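Local coordinates for alpha-1,4-endofucoidanase (Mariniflexile fucanivorans, PDB 6DLH), which hydrolyses alpha-1,4 linkages within fucoidan chains as an endo-acting, retaining enzyme of glycoside hydrolase family 107, and binds calcium, at residues Asn152-Ile157 against Arg198-Cys203; Phe207-Tyr212 against Gln252-Ala257. One frame throughout, in Å; residues are numbered along the deposited sequence.

Contact 1: residues Asn152-Ile157 against Arg198-Cys203; sequences NLLARI and RKYMFC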
ATOM      1  N   ASN A 152      -4.984   6.718 -14.793  1.00 45.84           N
ATOM      2  CA  ASN A 152      -4.543   7.617 -13.738  1.00 46.52           C
ATOM      3  C   ASN A 152      -5.728   8.421 -13.197  1.00 47.35           C
ATOM      4  O   ASN A 152      -6.745   7.837 -12.828  1.00 48.61           O
ATOM      5  CB  ASN A 152      -3.269   8.366 -14.143  1.00 48.08           C
ATOM      6  CG  ASN A 152      -3.476   9.344 -15.282  1.00 54.86           C
ATOM      7  OD1 ASN A 152      -3.953  10.460 -15.071  1.00 53.97           O
ATOM      8  ND2 ASN A 152      -3.115   8.938 -16.490  1.00 51.28           N
ATOM      9  N   LEU A 153      -5.606   9.756 -13.187  1.00 51.66           N
ATOM     10  CA  LEU A 153      -6.582  10.641 -12.562  1.00 52.06           C
ATOM     11  C   LEU A 153      -7.841  10.811 -13.418  1.00 51.61           C
ATOM     12  O   LEU A 153      -8.877  11.242 -12.910  1.00 51.14           O
ATOM     13  CB  LEU A 153      -5.913  11.984 -12.242  1.00 51.57           C
ATOM     14  CG  LEU A 153      -4.853  11.941 -11.137  1.00 52.31           C
ATOM     15  CD1 LEU A 153      -3.941  13.153 -11.201  1.00 49.21           C
ATOM     16  CD2 LEU A 153      -5.491  11.813  -9.759  1.00 49.18           C
ATOM     17  N   LEU A 154      -7.766  10.442 -14.704  1.00 51.99           N
ATOM     18  CA  LEU A 154      -8.928  10.484 -15.583  1.00 50.79           C
ATOM     19  C   LEU A 154      -9.946   9.433 -15.150  1.00 52.13           C
ATOM     20  O   LEU A 154      -9.611   8.495 -14.428  1.00 54.31           O
ATOM     21  CB  LEU A 154      -8.494  10.253 -17.034  1.00 49.83           C
ATOM     22  CG  LEU A 154      -7.824  11.431 -17.744  1.00 53.37           C
ATOM     23  CD1 LEU A 154      -8.357  12.770 -17.247  1.00 53.12           C
ATOM     24  CD2 LEU A 154      -6.313  11.376 -17.608  1.00 51.77           C
ATOM     25  N   ALA A 155     -11.192   9.607 -15.602  1.00 51.80           N
ATOM     26  CA  ALA A 155     -12.256   8.656 -15.329  1.00 54.43           C
ATOM     27  C   ALA A 155     -12.360   7.654 -16.477  1.00 57.03           C
ATOM     28  O   ALA A 155     -12.528   8.039 -17.632  1.00 59.78           O
ATOM     29  CB  ALA A 155     -13.559   9.384 -15.111  1.00 53.33           C
ATOM     30  N   ARG A 156     -12.267   6.366 -16.136  1.00 57.51           N
ATOM     31  CA  ARG A 156     -12.286   5.293 -17.116  1.00 58.32           C
ATOM     32  C   ARG A 156     -13.672   5.223 -17.747  1.00 58.99           C
ATOM     33  O   ARG A 156     -13.796   5.089 -18.961  1.00 60.40           O
ATOM     34  CB  ARG A 156     -11.903   3.967 -16.448  1.00 59.64           C
ATOM     35  CG  ARG A 156     -11.506   2.854 -17.407  1.00 56.89           C
ATOM     36  CD  ARG A 156     -11.494   1.534 -16.664  1.00 58.68           C
ATOM     37  NE  ARG A 156     -11.359   0.379 -17.535  1.00 61.78           N
ATOM     38  CZ  ARG A 156     -10.208  -0.217 -17.828  1.00 60.59           C
ATOM     39  NH1 ARG A 156      -9.075   0.235 -17.318  1.00 59.92           N
ATOM     40  NH2 ARG A 156     -10.200  -1.264 -18.632  1.00 59.25           N
ATOM     41  N   ILE A 157     -14.702   5.308 -16.899  1.00 59.70           N
ATOM     42  CA  ILE A 157     -16.092   5.362 -17.317  1.00 60.92           C
ATOM     43  C   ILE A 157     -16.622   6.753 -16.966  1.00 64.42           C
ATOM     44  O   ILE A 157     -17.127   6.959 -15.862  1.00 62.53           O
ATOM     45  CB  ILE A 157     -16.906   4.248 -16.619  1.00 63.01           C
ATOM     46  CG1 ILE A 157     -16.162   2.908 -16.552  1.00 64.06           C
ATOM     47  CG2 ILE A 157     -18.295   4.110 -17.224  1.00 63.15           C
ATOM     48  CD1 ILE A 157     -15.921   2.241 -17.894  1.00 65.74           C
ATOM     49  N   ARG A 198      -5.933  13.211 -24.481  1.00 47.24           N
ATOM     50  CA  ARG A 198      -4.497  13.094 -24.691  1.00 49.52           C
ATOM     51  C   ARG A 198      -3.714  14.122 -23.872  1.00 54.29           C
ATOM     52  O   ARG A 198      -2.668  13.788 -23.311  1.00 57.07           O
ATOM     53  CB  ARG A 198      -4.170  13.201 -26.185  1.00 48.43           C
ATOM     54  CG  ARG A 198      -2.686  13.155 -26.534  1.00 46.43           C
ATOM     55  CD  ARG A 198      -2.482  13.237 -28.040  1.00 46.60           C
ATOM     56  NE  ARG A 198      -1.092  13.148 -28.468  1.00 45.65           N
ATOM     57  CZ  ARG A 198      -0.488  12.031 -28.861  1.00 46.23           C
ATOM     58  NH1 ARG A 198      -1.181  10.907 -28.961  1.00 46.48           N
ATOM     59  NH2 ARG A 198       0.806  12.040 -29.145  1.00 42.05           N
ATOM     60  N   LYS A 199      -4.193  15.375 -23.835  1.00 57.48           N
ATOM     61  CA  LYS A 199      -3.395  16.453 -23.261  1.00 59.37           C
ATOM     62  C   LYS A 199      -3.222  16.225 -21.759  1.00 56.80           C
ATOM     63  O   LYS A 199      -2.137  16.445 -21.220  1.00 53.75           O
ATOM     64  CB  LYS A 199      -3.942  17.841 -23.623  1.00 59.03           C
ATOM     65  CG  LYS A 199      -5.321  18.181 -23.074  1.00 61.98           C
ATOM     66  CD  LYS A 199      -5.849  19.527 -23.524  1.00 62.77           C
ATOM     67  CE  LYS A 199      -7.260  19.782 -23.031  1.00 65.10           C
ATOM     68  NZ  LYS A 199      -7.828  21.038 -23.577  1.00 64.80           N
ATOM     69  N   TYR A 200      -4.294  15.744 -21.116  1.00 57.50           N
ATOM     70  CA  TYR A 200      -4.309  15.435 -19.694  1.00 60.04           C
ATOM     71  C   TYR A 200      -3.320  14.316 -19.370  1.00 60.40           C
ATOM     72  O   TYR A 200      -2.725  14.312 -18.294  1.00 61.40           O
ATOM     73  CB  TYR A 200      -5.728  15.095 -19.231  1.00 64.89           C
ATOM     74  CG  TYR A 200      -6.794  16.100 -19.598  1.00 69.52           C
ATOM     75  CD1 TYR A 200      -6.688  17.432 -19.225  1.00 72.46           C
ATOM     76  CD2 TYR A 200      -7.926  15.715 -20.300  1.00 70.45           C
ATOM     77  CE1 TYR A 200      -7.668  18.357 -19.553  1.00 74.16           C
ATOM     78  CE2 TYR A 200      -8.914  16.626 -20.639  1.00 71.92           C
ATOM     79  CZ  TYR A 200      -8.788  17.952 -20.260  1.00 75.76           C
ATOM     80  OH  TYR A 200      -9.760  18.855 -20.587  1.00 73.00           O
ATOM     81  N   MET A 201      -3.145  13.368 -20.304  1.00 58.63           N
ATOM     82  CA  MET A 201      -2.237  12.248 -20.101  1.00 54.27           C
ATOM     83  C   MET A 201      -0.807  12.759 -19.964  1.00 53.29           C
ATOM     84  O   MET A 201      -0.059  12.277 -19.113  1.00 49.34           O
ATOM     85  CB  MET A 201      -2.312  11.224 -21.241  1.00 52.50           C
ATOM     86  CG  MET A 201      -3.617  10.442 -21.276  1.00 50.92           C
ATOM     87  SD  MET A 201      -3.746   9.188 -19.973  1.00 48.64           S
ATOM     88  CE  MET A 201      -2.314   8.181 -20.365  1.00 47.07           C
ATOM     89  N   PHE A 202      -0.444  13.739 -20.802  1.00 54.17           N
ATOM     90  CA  PHE A 202       0.885  14.335 -20.762  1.00 53.10           C
ATOM     91  C   PHE A 202       1.056  15.152 -19.479  1.00 53.51           C
ATOM     92  O   PHE A 202       2.167  15.255 -18.963  1.00 51.20           O
ATOM     93  CB  PHE A 202       1.147  15.183 -22.010  1.00 51.33           C
ATOM     94  CG  PHE A 202       1.624  14.430 -23.227  1.00 49.74           C
ATOM     95  CD1 PHE A 202       2.971  14.130 -23.395  1.00 48.98           C
ATOM     96  CD2 PHE A 202       0.734  14.053 -24.224  1.00 47.34           C
ATOM     97  CE1 PHE A 202       3.411  13.453 -24.524  1.00 48.51           C
ATOM     98  CE2 PHE A 202       1.175  13.376 -25.353  1.00 45.42           C
ATOM     99  CZ  PHE A 202       2.512  13.072 -25.499  1.00 46.37           C
ATOM    100  N   CYS A 203      -0.050  15.726 -18.979  1.00 55.72           N
ATOM    101  CA  CYS A 203      -0.064  16.416 -17.695  1.00 60.08           C
ATOM    102  C   CYS A 203       0.499  15.481 -16.624  1.00 62.21           C
ATOM    103  O   CYS A 203       1.469  15.821 -15.945  1.00 59.55           O
ATOM    104  CB  CYS A 203      -1.479  16.834 -17.297  1.00 64.96           C
ATOM    105  SG  CYS A 203      -2.013  18.466 -17.888  1.00 70.10           S
TER
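Asn152 and Leu154, in the loop that leaves strand 143-149, press against Tyr200 and Met201 on the first turns of helix 198-216. Strand and helix belong to the catalytic domain, built round a parallel sheet and consistent with a GH29-like (beta/alpha)-barrel, and the contact joins a strand-following loop to the start of the helix that precedes the next strand. The tight part is buried and centres on sulfur. Met201 bends at both chi2 (-74°) and chi3 (-59°), which brings SD up to the nitrogen end of the Asn152 amide, close to its plane: SD lies 3.5 Å from ND2, and CE 4.0 Å. ND2 has Ser150 O as its hydrogen-bond partner and merely packs against SD. Leu154 comes in at about a right angle to Tyr200 and lays both methyls on its CB, with CD1 at 4.0 Å. The loose side begins with the Tyr200 ring, which leads away from the loop until OH reaches the carboxylate of Asp177; Ala155 and Arg156 are partly exposed, and by Ile157 the loop is at the surface. Leu154 CD2 closes the tight part, 4.1 Å from Met201 SD.

Contact 2: residues Phe207-Tyr212 against Gln252-Ala257; sequences FILKEY and QAFADA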
ATOM      1  N   PHE A 207       3.843  16.278 -14.450  1.00 53.78           N
ATOM      2  CA  PHE A 207       3.643  16.955 -13.176  1.00 60.07           C
ATOM      3  C   PHE A 207       3.417  15.977 -12.022  1.00 62.00           C
ATOM      4  O   PHE A 207       3.857  16.237 -10.900  1.00 56.42           O
ATOM      5  CB  PHE A 207       2.568  18.039 -13.290  1.00 65.22           C
ATOM      6  CG  PHE A 207       3.021  19.249 -14.070  1.00 74.80           C
ATOM      7  CD1 PHE A 207       2.295  19.707 -15.160  1.00 78.48           C
ATOM      8  CD2 PHE A 207       4.195  19.912 -13.734  1.00 77.35           C
ATOM      9  CE1 PHE A 207       2.728  20.810 -15.883  1.00 82.89           C
ATOM     10  CE2 PHE A 207       4.628  21.014 -14.457  1.00 78.96           C
ATOM     11  CZ  PHE A 207       3.892  21.461 -15.531  1.00 81.64           C
ATOM     12  N   ILE A 208       2.720  14.866 -12.296  1.00 58.99           N
ATOM     13  CA  ILE A 208       2.446  13.884 -11.261  1.00 57.27           C
ATOM     14  C   ILE A 208       3.520  12.799 -11.274  1.00 55.12           C
ATOM     15  O   ILE A 208       4.227  12.630 -10.282  1.00 58.69           O
ATOM     16  CB  ILE A 208       1.015  13.317 -11.368  1.00 59.55           C
ATOM     17  CG1 ILE A 208      -0.041  14.422 -11.497  1.00 58.78           C
ATOM     18  CG2 ILE A 208       0.718  12.383 -10.201  1.00 57.87           C
ATOM     19  CD1 ILE A 208      -0.194  15.301 -10.270  1.00 57.50           C
ATOM     20  N   LEU A 209       3.657  12.091 -12.402  1.00 52.94           N
ATOM     21  CA  LEU A 209       4.472  10.887 -12.469  1.00 49.54           C
ATOM     22  C   LEU A 209       5.950  11.199 -12.246  1.00 50.21           C
ATOM     23  O   LEU A 209       6.638  10.440 -11.565  1.00 53.65           O
ATOM     24  CB  LEU A 209       4.240  10.170 -13.804  1.00 50.74           C
ATOM     25  CG  LEU A 209       5.038   8.882 -14.027  1.00 51.06           C
ATOM     26  CD1 LEU A 209       4.694   7.827 -12.983  1.00 49.72           C
ATOM     27  CD2 LEU A 209       4.793   8.331 -15.424  1.00 49.81           C
ATOM     28  N   LYS A 210       6.437  12.313 -12.811  1.00 50.21           N
ATOM     29  CA  LYS A 210       7.865  12.600 -12.778  1.00 49.36           C
ATOM     30  C   LYS A 210       8.305  12.987 -11.367  1.00 45.67           C
ATOM     31  O   LYS A 210       9.449  12.737 -10.990  1.00 45.10           O
ATOM     32  CB  LYS A 210       8.266  13.671 -13.800  1.00 53.16           C
ATOM     33  CG  LYS A 210       9.766  13.943 -13.885  1.00 55.13           C
ATOM     34  CD  LYS A 210      10.224  14.642 -15.149  1.00 58.18           C
ATOM     35  CE  LYS A 210      10.411  16.135 -14.986  1.00 60.56           C
ATOM     36  NZ  LYS A 210      11.361  16.672 -15.990  1.00 62.87           N
ATOM     37  N   GLU A 211       7.394  13.595 -10.597  1.00 44.07           N
ATOM     38  CA  GLU A 211       7.704  14.083  -9.260  1.00 46.82           C
ATOM     39  C   GLU A 211       7.965  12.884  -8.350  1.00 47.02           C
ATOM     40  O   GLU A 211       8.944  12.854  -7.602  1.00 49.36           O
ATOM     41  CB  GLU A 211       6.559  14.950  -8.726  1.00 44.83           C
ATOM     42  N   TYR A 212       7.076  11.890  -8.451  1.00 43.40           N
ATOM     43  CA  TYR A 212       7.220  10.627  -7.749  1.00 38.97           C
ATOM     44  C   TYR A 212       8.561   9.975  -8.083  1.00 39.33           C
ATOM     45  O   TYR A 212       9.330   9.642  -7.185  1.00 40.18           O
ATOM     46  CB  TYR A 212       6.047   9.720  -8.106  1.00 34.57           C
ATOM     47  CG  TYR A 212       4.747  10.072  -7.434  1.00 33.07           C
ATOM     48  CD1 TYR A 212       4.676  10.260  -6.062  1.00 32.53           C
ATOM     49  CD2 TYR A 212       3.577  10.166  -8.164  1.00 31.69           C
ATOM     50  CE1 TYR A 212       3.475  10.554  -5.441  1.00 32.18           C
ATOM     51  CE2 TYR A 212       2.367  10.453  -7.556  1.00 31.00           C
ATOM     52  CZ  TYR A 212       2.317  10.649  -6.191  1.00 31.69           C
ATOM     53  OH  TYR A 212       1.125  10.931  -5.593  1.00 34.33           O
ATOM     54  N   GLN A 252       6.506   7.533 -24.488  1.00 46.34           N
ATOM     55  CA  GLN A 252       7.757   8.231 -24.230  1.00 48.55           C
ATOM     56  C   GLN A 252       7.633   9.093 -22.976  1.00 47.05           C
ATOM     57  O   GLN A 252       8.526   9.092 -22.131  1.00 47.49           O
ATOM     58  CB  GLN A 252       8.131   9.115 -25.422  1.00 47.57           C
ATOM     59  CG  GLN A 252       9.544   9.675 -25.330  1.00 47.18           C
ATOM     60  CD  GLN A 252       9.948  10.455 -26.558  1.00 45.58           C
ATOM     61  OE1 GLN A 252       9.113  11.077 -27.216  1.00 42.10           O
ATOM     62  NE2 GLN A 252      11.237  10.428 -26.865  1.00 41.65           N
ATOM     63  N   ALA A 253       6.518   9.824 -22.871  1.00 47.02           N
ATOM     64  CA  ALA A 253       6.311  10.748 -21.769  1.00 49.82           C
ATOM     65  C   ALA A 253       6.439   9.997 -20.445  1.00 50.84           C
ATOM     66  O   ALA A 253       7.137  10.446 -19.536  1.00 52.66           O
ATOM     67  CB  ALA A 253       4.972  11.436 -21.907  1.00 47.69           C
ATOM     68  N   PHE A 254       5.794   8.825 -20.383  1.00 47.53           N
ATOM     69  CA  PHE A 254       5.732   8.015 -19.179  1.00 42.57           C
ATOM     70  C   PHE A 254       7.111   7.444 -18.860  1.00 45.20           C
ATOM     71  O   PHE A 254       7.578   7.558 -17.727  1.00 47.00           O
ATOM     72  CB  PHE A 254       4.633   6.961 -19.318  1.00 40.23           C
ATOM     73  CG  PHE A 254       3.244   7.452 -19.006  1.00 38.39           C
ATOM     74  CD1 PHE A 254       2.699   8.538 -19.678  1.00 40.76           C
ATOM     75  CD2 PHE A 254       2.464   6.811 -18.054  1.00 38.56           C
ATOM     76  CE1 PHE A 254       1.413   8.981 -19.395  1.00 39.21           C
ATOM     77  CE2 PHE A 254       1.182   7.259 -17.765  1.00 39.07           C
ATOM     78  CZ  PHE A 254       0.658   8.343 -18.434  1.00 39.02           C
ATOM     79  N   ALA A 255       7.773   6.861 -19.869  1.00 44.50           N
ATOM     80  CA  ALA A 255       9.070   6.241 -19.645  1.00 46.72           C
ATOM     81  C   ALA A 255      10.097   7.274 -19.181  1.00 48.99           C
ATOM     82  O   ALA A 255      10.828   7.027 -18.225  1.00 49.05           O
ATOM     83  CB  ALA A 255       9.527   5.508 -20.878  1.00 47.02           C
ATOM     84  N   ASP A 256      10.142   8.427 -19.866  1.00 52.18           N
ATOM     85  CA  ASP A 256      11.085   9.496 -19.564  1.00 50.87           C
ATOM     86  C   ASP A 256      10.853  10.038 -18.153  1.00 44.94           C
ATOM     87  O   ASP A 256      11.805  10.334 -17.438  1.00 47.10           O
ATOM     88  CB  ASP A 256      10.990  10.640 -20.580  1.00 53.31           C
ATOM     89  CG  ASP A 256      11.651  10.358 -21.920  1.00 54.07           C
ATOM     90  OD1 ASP A 256      12.688   9.654 -21.946  1.00 56.53           O
ATOM     91  OD2 ASP A 256      11.133  10.866 -22.924  1.00 54.93           O
ATOM     92  N   ALA A 257       9.578  10.177 -17.772  1.00 41.80           N
ATOM     93  CA  ALA A 257       9.209  10.650 -16.448  1.00 40.99           C
ATOM     94  C   ALA A 257       9.774   9.726 -15.368  1.00 44.97           C
ATOM     95  O   ALA A 257      10.144  10.197 -14.296  1.00 48.88           O
ATOM     96  CB  ALA A 257       7.710  10.771 -16.348  1.00 38.63           C
TER
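Lys210 CA and Ala257 CA lie 4.4 Å apart where helix 207-212 and helix 252-257 run side by side, their N-to-C directions only 26° apart and their axes 9.0 Å apart at the closest. The wider pi-type turn at 207-209 includes Leu209, which carries much of the contact. Lys210 CA rests 3.6 Å from Ala257 O, and the methyl of Ala257 faces the Lys210 side chain, CB to CB at 3.9 Å. Lys210 uses just the root of its side chain here. CG still lies beside the Ala257 carbonyl, and the chain then bends at chi3 (98°) and carries the amino group away to a long, weak ion pair with Glu206. Leu209 supplies the other main contact. Its chi1 of 180° swings CG away from the backbone N and towards the other helix, wedging CD2 between two neighbours, 3.9 Å from Ala257 CB and 3.8 Å from Phe254 CD2. It crosses the Phe254 side chain at about a right angle, and the same methyl lies 3.7 Å from Phe254 O. Beneath both helices runs strand 222-226: Leu209 touches Trp223 and Phe225, and the Phe254 and Phe225 rings meet edge-to-face. Parallel neighbouring helices over a shared strand are what successive beta-alpha units give, consistent with a GH29-like (beta/alpha)-barrel catalytic domain.

How the contacts relate
Contact 1 closes before contact 2 opens along the chain, yet their centres lie only 13 Å apart because both use helix 198-216, contact 1 at its start and contact 2 further along. They also touch directly: Met201 CE of contact 1 packs 3.5 Å from Phe254 CZ of contact 2, and Phe202 CE1 lies 3.7 Å from Ala253 CB. Contact 1 stays within one beta-alpha unit, setting the loop after strand 143-149 against the helix that follows it; contact 2 joins that helix to helix 249-259 of the next unit, which follows strand 222-226. Both contacts belong to the catalytic domain's shell and lie away from the calcium sites.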